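Local structure of uncharacterized HTH-type transcriptional regulator HI_0893 (3QKX) at residues 24-29 / 54-59; 65-70 / 104-109; 86-91 / 125-130; 157-162 / 173-178. The protein probably acts as a TetR-type transcriptional regulator that binds DNA at a regulatory site through a helix-turn-helix domain. All coordinates share one frame; numbering follows the deposited sequence.

Contact 1. Residues 24-29 / 54-59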
# COMPACT_ATOMS: atom_id res chain seq x y z
N GLU A 24 19.29 -3.15 3.58
CA GLU A 24 19.20 -4.60 3.41
C GLU A 24 17.75 -4.99 3.67
O GLU A 24 16.92 -4.12 3.92
CB GLU A 24 20.14 -5.31 4.39
CG GLU A 24 21.59 -4.80 4.36
CD GLU A 24 22.45 -5.39 5.47
OE1 GLU A 24 22.27 -5.00 6.65
OE2 GLU A 24 23.32 -6.23 5.16
N GLY A 25 17.42 -6.29 3.60
CA GLY A 25 16.05 -6.76 3.92
C GLY A 25 15.79 -6.95 5.42
O GLY A 25 16.72 -7.12 6.19
N LEU A 26 14.51 -6.93 5.82
CA LEU A 26 14.06 -7.35 7.18
C LEU A 26 14.55 -8.75 7.56
O LEU A 26 14.93 -8.99 8.72
CB LEU A 26 12.53 -7.30 7.27
CG LEU A 26 11.81 -7.90 8.49
CD1 LEU A 26 12.41 -7.41 9.79
CD2 LEU A 26 10.34 -7.55 8.44
N ASN A 27 14.52 -9.67 6.58
CA ASN A 27 15.03 -11.06 6.73
C ASN A 27 16.48 -11.11 7.13
O ASN A 27 16.90 -11.97 7.91
CB ASN A 27 14.86 -11.86 5.42
CG ASN A 27 15.91 -12.99 5.28
OD1 ASN A 27 16.90 -12.85 4.55
ND2 ASN A 27 15.71 -14.07 6.02
N GLN A 28 17.27 -10.18 6.56
CA GLN A 28 18.73 -10.15 6.79
C GLN A 28 19.13 -9.50 8.14
O GLN A 28 20.33 -9.45 8.48
CB GLN A 28 19.44 -9.44 5.61
CG GLN A 28 19.55 -10.30 4.34
CD GLN A 28 20.70 -11.30 4.42
N LEU A 29 18.15 -9.00 8.91
CA LEU A 29 18.43 -8.46 10.25
C LEU A 29 18.96 -9.51 11.21
O LEU A 29 18.47 -10.65 11.24
CB LEU A 29 17.18 -7.83 10.89
CG LEU A 29 16.60 -6.52 10.34
CD1 LEU A 29 15.43 -6.06 11.22
CD2 LEU A 29 17.68 -5.45 10.27
N GLU A 54 11.79 -10.23 20.22
CA GLU A 54 11.35 -9.24 21.21
C GLU A 54 11.70 -7.81 20.75
O GLU A 54 10.93 -6.88 20.99
CB GLU A 54 11.96 -9.52 22.61
CG GLU A 54 11.10 -9.00 23.78
N LEU A 55 12.85 -7.67 20.07
CA LEU A 55 13.23 -6.40 19.42
C LEU A 55 12.17 -5.94 18.44
O LEU A 55 11.63 -4.85 18.57
CB LEU A 55 14.58 -6.54 18.70
CG LEU A 55 15.28 -5.24 18.28
CD1 LEU A 55 16.81 -5.42 18.23
CD2 LEU A 55 14.78 -4.74 16.95
N LEU A 56 11.86 -6.77 17.46
CA LEU A 56 10.90 -6.39 16.42
C LEU A 56 9.46 -6.17 16.94
O LEU A 56 8.73 -5.36 16.38
CB LEU A 56 10.91 -7.40 15.27
CG LEU A 56 12.22 -7.58 14.48
CD1 LEU A 56 11.98 -8.53 13.31
CD2 LEU A 56 12.79 -6.27 13.98
N GLU A 57 9.08 -6.86 18.03
CA GLU A 57 7.81 -6.58 18.73
C GLU A 57 7.75 -5.15 19.23
O GLU A 57 6.82 -4.41 18.90
CB GLU A 57 7.58 -7.54 19.92
CG GLU A 57 7.24 -8.99 19.54
CD GLU A 57 6.32 -9.69 20.56
OE1 GLU A 57 5.14 -9.30 20.68
OE2 GLU A 57 6.79 -10.65 21.22
N GLN A 58 8.73 -4.76 20.04
CA GLN A 58 8.78 -3.40 20.61
C GLN A 58 8.91 -2.34 19.52
O GLN A 58 8.32 -1.25 19.63
CB GLN A 58 9.91 -3.27 21.64
CG GLN A 58 9.65 -4.00 22.96
CD GLN A 58 10.77 -3.81 24.00
OE1 GLN A 58 11.32 -2.71 24.15
NE2 GLN A 58 11.10 -4.88 24.73
N PHE A 59 9.67 -2.65 18.47
CA PHE A 59 9.81 -1.78 17.31
C PHE A 59 8.46 -1.51 16.66
O PHE A 59 8.15 -0.36 16.35
CB PHE A 59 10.76 -2.42 16.30
CG PHE A 59 10.92 -1.64 15.02
CD1 PHE A 59 11.74 -0.52 14.98
CD2 PHE A 59 10.29 -2.04 13.87
CE1 PHE A 59 11.93 0.19 13.79
CE2 PHE A 59 10.46 -1.34 12.68
CZ PHE A 59 11.29 -0.22 12.65
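L56 of helix 52-72 meets L26 and L29, which lie in the loop between helix 6-23 and helix 31-38. All three belong to the TetR-type DNA-binding domain, around its predicted helix-turn-helix motif. L56 splits its fork between two partners: CD1 lies 3.7 Å from L26 CD1, and CD2 lies 3.8 Å from L29 CD1. Its CB points at the loop. CG stands opposite the carbonyl carbon (chi1 -62°), which directs the fork toward the loop. L29 has a similar first torsion and also starts toward its partner. L26 differs. Its CB sets off to one side of the line to L56, but chi1 of 170° turns CG away from the backbone N and carries CD1 over to L56. Both loop side chains pass L56 at a slant.

L26 and L29 are the two ends of a type I beta turn. L29 N donates to L26 O at 3.2 Å and closes it. The turn therefore offers both leucines to one side chain. The buried area is small, 95 Å². L29 also packs on L34 of helix 31-38, at the start of the predicted DNA-binding motif, and L56 also touches L112. The contact thus joins the way into that motif to the long helix that follows it. The backbone of L26 has a further tie: its N donates a hydrogen bond to Q108 OE1.

Contact 2. Residues 65-70 / 104-109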
# COMPACT_ATOMS: atom_id res chain seq x y z
N SER A 65 3.21 4.07 17.49
CA SER A 65 3.27 5.35 18.24
C SER A 65 3.59 6.56 17.36
O SER A 65 2.98 7.62 17.52
CB SER A 65 4.31 5.29 19.38
OG SER A 65 3.88 4.46 20.43
N MSE A 66 4.57 6.42 16.47
CA MSE A 66 4.92 7.50 15.55
C MSE A 66 3.75 7.84 14.62
O MSE A 66 3.50 9.02 14.32
CB MSE A 66 6.14 7.13 14.70
CG MSE A 66 7.42 6.92 15.46
SE MSE A 66 8.92 6.75 14.21
CE MSE A 66 9.87 8.39 14.72
N PHE A 67 3.05 6.81 14.15
CA PHE A 67 1.88 7.02 13.32
C PHE A 67 0.81 7.79 14.09
O PHE A 67 0.29 8.77 13.59
CB PHE A 67 1.29 5.69 12.79
CG PHE A 67 2.20 4.92 11.81
CD1 PHE A 67 3.37 5.48 11.25
CD2 PHE A 67 1.82 3.64 11.40
CE1 PHE A 67 4.15 4.75 10.34
CE2 PHE A 67 2.60 2.90 10.48
CZ PHE A 67 3.77 3.46 9.96
N MSE A 68 0.51 7.36 15.31
CA MSE A 68 -0.51 8.04 16.13
C MSE A 68 -0.11 9.49 16.42
O MSE A 68 -0.94 10.39 16.39
CB MSE A 68 -0.75 7.30 17.45
CG MSE A 68 -1.18 5.86 17.32
SE MSE A 68 -2.84 5.69 16.37
CE MSE A 68 -3.86 5.36 18.01
N ALA A 69 1.18 9.71 16.68
CA ALA A 69 1.67 11.06 16.97
C ALA A 69 1.58 11.95 15.74
O ALA A 69 1.34 13.16 15.86
CB ALA A 69 3.11 11.00 17.49
N THR A 70 1.73 11.35 14.56
CA THR A 70 1.63 12.08 13.29
C THR A 70 0.20 12.59 13.04
O THR A 70 0.01 13.74 12.67
CB THR A 70 2.15 11.20 12.14
OG1 THR A 70 3.54 10.92 12.38
CG2 THR A 70 2.00 11.88 10.76
N SER A 104 9.87 3.54 2.95
CA SER A 104 10.31 2.24 2.40
C SER A 104 9.82 1.08 3.24
O SER A 104 9.37 0.08 2.70
CB SER A 104 11.83 2.15 2.34
OG SER A 104 12.39 3.15 1.52
N ASN A 105 9.93 1.20 4.55
CA ASN A 105 9.61 0.08 5.42
C ASN A 105 8.10 -0.13 5.66
O ASN A 105 7.71 -1.22 6.09
CB ASN A 105 10.38 0.21 6.75
CG ASN A 105 11.88 0.14 6.55
OD1 ASN A 105 12.35 -0.48 5.61
ND2 ASN A 105 12.64 0.77 7.44
N LEU A 106 7.26 0.87 5.36
CA LEU A 106 5.79 0.72 5.46
C LEU A 106 5.27 -0.66 5.01
O LEU A 106 4.44 -1.28 5.70
CB LEU A 106 5.08 1.78 4.63
CG LEU A 106 4.90 3.19 5.17
CD1 LEU A 106 4.17 4.05 4.12
CD2 LEU A 106 4.15 3.20 6.47
N LYS A 107 5.75 -1.12 3.86
CA LYS A 107 5.29 -2.38 3.30
C LYS A 107 5.78 -3.53 4.18
O LYS A 107 4.97 -4.31 4.73
CB LYS A 107 5.79 -2.52 1.85
CG LYS A 107 5.25 -1.42 0.90
N GLN A 108 7.09 -3.58 4.38
CA GLN A 108 7.72 -4.60 5.23
C GLN A 108 7.24 -4.62 6.71
O GLN A 108 7.40 -5.63 7.38
CB GLN A 108 9.24 -4.47 5.19
CG GLN A 108 9.89 -4.90 3.89
CD GLN A 108 11.40 -4.71 3.91
OE1 GLN A 108 12.17 -5.67 3.98
NE2 GLN A 108 11.84 -3.46 3.87
N TYR A 109 6.66 -3.52 7.21
CA TYR A 109 6.14 -3.49 8.59
C TYR A 109 5.04 -4.53 8.86
O TYR A 109 4.99 -5.08 9.96
CB TYR A 109 5.57 -2.09 8.96
CG TYR A 109 6.58 -0.96 9.21
CD1 TYR A 109 7.92 -1.20 9.55
CD2 TYR A 109 6.16 0.36 9.16
CE1 TYR A 109 8.81 -0.15 9.78
CE2 TYR A 109 7.04 1.42 9.39
CZ TYR A 109 8.37 1.15 9.70
OH TYR A 109 9.25 2.20 9.94
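The ring of Y109 receives F67 at its edge. F67 CZ lies near the Y109 ring plane, 3.9 Å from CE2. One face of the Y109 ring lies against its own helix backbone: N105 O sits 3.3 Å above the plane, displaced toward the rim, and L106 N lies over the same face, also displaced toward the rim. The F67 ring meets both of its partners obliquely. The other partner is L106, whose CD2 is 3.5 Å from F67 CZ. One ring corner of F67 therefore serves both contacts.

F67 and Y109 both begin toward the opposite segment. L106 starts off to one side, and its reach comes from its torsions. CG lies beside the backbone N (chi1 -80°). CD1 continues the extended line of the chain; the other branch, CD2, turns toward F67. The hydroxyl end of Y109 is held by D18 OD1 on helix 6-23. That bond should help to fix the buried ring, which also packs on M21 of the same helix. L106 packs on L96 of helix 81-98 as well.

The contact lies about 3 Å from the chain centre, measured centre to centre. It is the kind of junction expected in the all-helical TetR fold, where a long helix runs out of the DNA-binding domain and rests against helices of the C-terminal domain.

Contact 3. Residues 86-91 / 125-130. With SO4 (sulfate ion), chain F; EDO (1,2-ethanediol), chain C.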
# COMPACT_ATOMS: atom_id res chain seq x y z
N ARG A 86 -7.73 17.95 6.74
CA ARG A 86 -6.64 18.49 5.94
C ARG A 86 -5.33 18.53 6.71
O ARG A 86 -4.30 18.17 6.19
CB ARG A 86 -7.01 19.89 5.46
CG ARG A 86 -5.92 20.63 4.70
CD ARG A 86 -6.53 21.75 3.90
NE ARG A 86 -5.51 22.62 3.36
CZ ARG A 86 -5.01 23.71 3.96
NH1 ARG A 86 -5.42 24.12 5.17
NH2 ARG A 86 -4.05 24.39 3.33
N GLN A 87 -5.38 18.92 7.98
CA GLN A 87 -4.19 18.87 8.84
C GLN A 87 -3.65 17.45 8.92
O GLN A 87 -2.45 17.24 8.81
CB GLN A 87 -4.53 19.35 10.24
CG GLN A 87 -3.32 19.46 11.21
CD GLN A 87 -2.34 20.51 10.75
OE1 GLN A 87 -2.66 21.68 10.74
NE2 GLN A 87 -1.18 20.08 10.29
N MSE A 88 -4.53 16.48 9.15
CA MSE A 88 -4.11 15.08 9.27
C MSE A 88 -3.50 14.59 7.96
O MSE A 88 -2.52 13.86 7.98
CB MSE A 88 -5.28 14.18 9.68
CG MSE A 88 -5.61 14.25 11.16
SE MSE A 88 -6.92 12.88 11.67
CE MSE A 88 -8.50 13.56 10.76
N TRP A 89 -4.07 14.98 6.83
CA TRP A 89 -3.52 14.62 5.52
C TRP A 89 -2.09 15.15 5.38
O TRP A 89 -1.18 14.41 5.03
CB TRP A 89 -4.39 15.17 4.39
CG TRP A 89 -4.18 14.48 3.09
CD1 TRP A 89 -4.94 13.49 2.58
CD2 TRP A 89 -3.14 14.72 2.15
NE1 TRP A 89 -4.44 13.07 1.38
CE2 TRP A 89 -3.32 13.80 1.10
CE3 TRP A 89 -2.05 15.60 2.10
CZ2 TRP A 89 -2.49 13.76 0.01
CZ3 TRP A 89 -1.22 15.54 1.03
CH2 TRP A 89 -1.45 14.63 -0.02
N LYS A 90 -1.91 16.43 5.68
CA LYS A 90 -0.62 17.10 5.56
C LYS A 90 0.39 16.53 6.54
O LYS A 90 1.59 16.37 6.22
CB LYS A 90 -0.77 18.60 5.83
CG LYS A 90 -1.59 19.36 4.80
CD LYS A 90 -2.08 20.66 5.39
CE LYS A 90 -1.15 21.84 5.06
NZ LYS A 90 -1.64 23.11 5.67
N ASN A 91 -0.08 16.22 7.75
CA ASN A 91 0.79 15.59 8.74
C ASN A 91 1.39 14.31 8.18
O ASN A 91 2.58 14.10 8.29
CB ASN A 91 0.05 15.23 10.01
CG ASN A 91 -0.36 16.44 10.85
OD1 ASN A 91 0.19 17.53 10.73
ND2 ASN A 91 -1.37 16.25 11.69
N CYS A 125 -7.52 6.43 18.99
CA CYS A 125 -6.85 6.89 17.79
C CYS A 125 -7.53 8.15 17.28
O CYS A 125 -8.75 8.21 17.23
CB CYS A 125 -6.90 5.80 16.72
SG CYS A 125 -6.13 6.26 15.17
N ARG A 126 -6.75 9.16 16.91
CA ARG A 126 -7.29 10.42 16.41
C ARG A 126 -8.27 10.22 15.23
O ARG A 126 -9.31 10.87 15.17
CB ARG A 126 -6.15 11.37 15.99
CG ARG A 126 -6.55 12.72 15.35
CD ARG A 126 -7.59 13.47 16.17
NE ARG A 126 -7.22 13.63 17.58
CZ ARG A 126 -8.05 13.95 18.58
NH1 ARG A 126 -9.35 14.13 18.36
NH2 ARG A 126 -7.58 14.08 19.84
N TRP A 127 -7.96 9.29 14.33
CA TRP A 127 -8.84 8.99 13.21
C TRP A 127 -10.20 8.52 13.68
O TRP A 127 -11.23 9.02 13.20
CB TRP A 127 -8.26 7.92 12.29
CG TRP A 127 -9.19 7.60 11.18
CD1 TRP A 127 -9.84 6.41 10.97
CD2 TRP A 127 -9.62 8.49 10.15
NE1 TRP A 127 -10.66 6.52 9.86
CE2 TRP A 127 -10.51 7.78 9.33
CE3 TRP A 127 -9.33 9.81 9.83
CZ2 TRP A 127 -11.13 8.35 8.22
CZ3 TRP A 127 -9.94 10.38 8.72
CH2 TRP A 127 -10.83 9.66 7.94
N ASP A 128 -10.18 7.54 14.58
CA ASP A 128 -11.40 6.96 15.13
C ASP A 128 -12.23 8.05 15.80
O ASP A 128 -13.44 8.14 15.55
CB ASP A 128 -11.09 5.82 16.14
CG ASP A 128 -10.67 4.48 15.45
OD1 ASP A 128 -10.71 4.36 14.20
OD2 ASP A 128 -10.31 3.53 16.18
N LEU A 129 -11.56 8.86 16.63
CA LEU A 129 -12.22 9.94 17.37
C LEU A 129 -12.80 10.97 16.43
O LEU A 129 -13.93 11.44 16.63
CB LEU A 129 -11.24 10.66 18.31
CG LEU A 129 -10.70 9.94 19.56
CD1 LEU A 129 -9.87 10.91 20.40
CD2 LEU A 129 -11.81 9.33 20.39
N PHE A 130 -12.03 11.34 15.42
CA PHE A 130 -12.48 12.30 14.44
C PHE A 130 -13.73 11.81 13.72
O PHE A 130 -14.68 12.56 13.55
CB PHE A 130 -11.36 12.59 13.45
CG PHE A 130 -11.82 13.32 12.21
CD1 PHE A 130 -11.95 14.70 12.21
CD2 PHE A 130 -12.11 12.62 11.03
CE1 PHE A 130 -12.36 15.38 11.08
CE2 PHE A 130 -12.51 13.30 9.87
CZ PHE A 130 -12.65 14.69 9.91
S SO4 F . -3.23 26.96 5.60
O1 SO4 F . -3.30 26.48 6.99
O2 SO4 F . -4.55 26.95 4.98
O3 SO4 F . -2.30 26.12 4.85
O4 SO4 F . -2.73 28.34 5.57
C1 EDO C . -8.32 2.87 10.95
O1 EDO C . -7.14 2.87 10.13
C2 EDO C . -8.48 1.52 11.65
O2 EDO C . -9.58 1.59 12.57
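The helical segments 86-91 and 126-130 run nearly antiparallel, at 163° between their directions, with axes 12.3 Å apart and the CA atoms of M88 and W127 the closest pair. M88, a selenomethionine, makes the contact. Its chain runs extended and then bends at the last torsion (chi3 -69°), which lays the end methyl on F130. CE is 3.8 Å from the centroid of the F130 ring and 17° off its normal, a CH-pi contact over one face. SE takes a more oblique line to the same ring, a Met-aromatic contact. CE also reaches the edge of W127, 4.0 Å from CE3 and near the ring plane. SE lies 3.7 Å from R126 CG, the two side chains crossing at about a right angle. The methyl thus lies in a corner, with the F130 face and the W127 edge in directions roughly at right angles.

The helix start at C125 has a weak cap, with C125 SG accepting from W127 N. On 86-91, Q87 NE2 donates to N91 OD1 at 2.9 Å. R86 grips a sulfate, probably from the crystallisation liquor: NH1 binds O2 at 3.0 Å and NH2 binds O3 at 2.9 Å. R86 also forms salt bridges to E83 and E176.

Several helices close round this contact. F149 meets W127 edge-to-face, and W127 NE1 donates to E145 O. L71 of helix 52-72 touches R126, while W183 of helix 172-184 packs on F130.

Contact 4. Residues 157-162 / 173-178. With SO4 (sulfate ion), chain D.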
# COMPACT_ATOMS: atom_id res chain seq x y z
N ILE A 157 -0.89 8.43 2.00
CA ILE A 157 0.12 7.37 2.04
C ILE A 157 0.42 6.85 0.65
O ILE A 157 1.56 6.60 0.31
CB ILE A 157 -0.31 6.19 2.94
CG1 ILE A 157 -0.55 6.66 4.38
CG2 ILE A 157 0.74 5.08 2.90
CD1 ILE A 157 -1.36 5.70 5.25
N ASN A 158 -0.62 6.65 -0.16
CA ASN A 158 -0.44 6.12 -1.50
C ASN A 158 0.31 7.12 -2.41
O ASN A 158 1.13 6.71 -3.28
CB ASN A 158 -1.81 5.72 -2.12
CG ASN A 158 -2.33 4.34 -1.61
OD1 ASN A 158 -1.57 3.54 -1.11
ND2 ASN A 158 -3.63 4.09 -1.77
N LEU A 159 0.05 8.41 -2.22
CA LEU A 159 0.68 9.44 -3.03
C LEU A 159 2.18 9.54 -2.73
O LEU A 159 2.99 9.56 -3.65
CB LEU A 159 0.01 10.79 -2.81
CG LEU A 159 0.31 11.86 -3.86
CD1 LEU A 159 -0.16 11.41 -5.28
CD2 LEU A 159 -0.36 13.12 -3.47
N ALA A 160 2.53 9.60 -1.45
CA ALA A 160 3.93 9.56 -1.00
C ALA A 160 4.66 8.34 -1.57
O ALA A 160 5.76 8.46 -2.13
CB ALA A 160 3.99 9.54 0.48
N SER A 161 4.01 7.19 -1.49
CA SER A 161 4.65 5.94 -1.86
C SER A 161 4.90 5.84 -3.37
O SER A 161 6.03 5.53 -3.79
CB SER A 161 3.82 4.75 -1.38
OG SER A 161 4.66 3.61 -1.19
N ASP A 162 3.89 6.21 -4.16
CA ASP A 162 3.96 6.20 -5.63
C ASP A 162 4.52 7.51 -6.29
O ASP A 162 4.71 7.54 -7.50
CB ASP A 162 2.57 5.89 -6.21
CG ASP A 162 1.92 4.64 -5.55
OD1 ASP A 162 2.68 3.72 -5.10
OD2 ASP A 162 0.66 4.60 -5.42
N GLU A 173 -1.28 23.19 -5.61
CA GLU A 173 -2.70 23.09 -6.07
C GLU A 173 -3.14 21.64 -6.26
O GLU A 173 -4.29 21.29 -5.95
CB GLU A 173 -2.94 23.84 -7.40
CG GLU A 173 -2.66 25.36 -7.39
CD GLU A 173 -1.22 25.72 -7.77
OE1 GLU A 173 -0.59 24.99 -8.58
OE2 GLU A 173 -0.73 26.76 -7.27
N ILE A 174 -2.23 20.80 -6.79
CA ILE A 174 -2.47 19.36 -6.92
C ILE A 174 -2.67 18.70 -5.54
O ILE A 174 -3.64 17.95 -5.36
CB ILE A 174 -1.34 18.65 -7.75
CG1 ILE A 174 -1.40 19.08 -9.22
CG2 ILE A 174 -1.47 17.15 -7.68
CD1 ILE A 174 -0.14 18.75 -10.05
N LEU A 175 -1.81 19.01 -4.57
CA LEU A 175 -1.98 18.44 -3.21
C LEU A 175 -3.31 18.81 -2.57
O LEU A 175 -3.93 17.98 -1.90
CB LEU A 175 -0.85 18.84 -2.26
CG LEU A 175 0.42 17.98 -2.20
CD1 LEU A 175 0.83 17.43 -3.55
CD2 LEU A 175 1.57 18.80 -1.61
N GLU A 176 -3.75 20.05 -2.76
CA GLU A 176 -5.04 20.50 -2.23
C GLU A 176 -6.18 19.83 -2.95
O GLU A 176 -7.19 19.45 -2.33
CB GLU A 176 -5.18 22.03 -2.35
CG GLU A 176 -4.15 22.87 -1.57
CD GLU A 176 -4.25 22.75 -0.06
OE1 GLU A 176 -5.26 22.22 0.44
OE2 GLU A 176 -3.32 23.22 0.63
N SER A 177 -6.05 19.69 -4.27
CA SER A 177 -7.02 18.93 -5.04
C SER A 177 -7.20 17.53 -4.47
O SER A 177 -8.31 17.14 -4.20
CB SER A 177 -6.64 18.86 -6.52
OG SER A 177 -7.16 19.98 -7.22
N VAL A 178 -6.10 16.83 -4.21
CA VAL A 178 -6.19 15.48 -3.61
C VAL A 178 -6.77 15.50 -2.19
O VAL A 178 -7.58 14.65 -1.84
CB VAL A 178 -4.84 14.76 -3.57
CG1 VAL A 178 -4.98 13.46 -2.89
CG2 VAL A 178 -4.28 14.56 -4.98
S SO4 D . -10.32 20.52 -8.90
O1 SO4 D . -11.72 20.85 -8.58
O2 SO4 D . -10.24 19.72 -10.13
O3 SO4 D . -9.68 19.86 -7.76
O4 SO4 D . -9.59 21.76 -9.16
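L159 and V178 bring the two helical segments closest, with their CA atoms 9.2 Å apart. Segment 157-162 lies on helix 154-165, and 173-178 lies on helix 172-184, the last helix of the chain. The CB of L159 points toward the other helix. Its chi1 of -163° swings CG away from the backbone N, and chi2 of 61° makes CD2 the extended branch, the one that touches. CD2 is 4.4 Å from V178 CG2 and 4.5 Å from L175 CD1, so one methyl meets both partners. V178 also starts toward L159. L175 leaves its helix to one side, and only its end comes nearer. The approaches are loose, and the buried area is 93 Å².

W93 of helix 81-98 packs on both L159 and L175. I147 of the second subunit packs on L159 and V178, so the pair lies close to the dimer interface. N158 ND2 donates to N158 OD1 of that subunit. This agrees with the TetR family, where the last helices commonly build the dimer.

On another side of helix 172-184, S177 OG donates to O3 of a sulfate at 2.6 Å. R181 NH2 holds the same ion, which probably comes from the crystallisation liquor.

Between the helices themselves, only hydrocarbon meets hydrocarbon. Such a contact has no directional bond to fix the helix register. It rests on burial of hydrocarbon; S177, N158 and E176 find polar partners outside it.

Overall arrangement
Contacts 1 and 2 share helix 52-72, which runs from the DNA-binding domain to the middle of the chain. Contact 2 lies near the chain centre yet is only partly buried, like contact 1, whose centre is about 17 Å from the chain centre. They touch where F59 packs on Y109. Contacts 3 and 4 are buried in the C-terminal domain. W89 packs against L159 and V178, and a salt bridge from R86 to E176 joins them too. All four cross-contacts are apolar. Contacts 1 and 4 use aliphatic methyls; contacts 2 and 3 set a methyl and aromatic rings together. Contact 4 packs on the second subunit through L159 and V178; contact 3 alone meets no other protein chain.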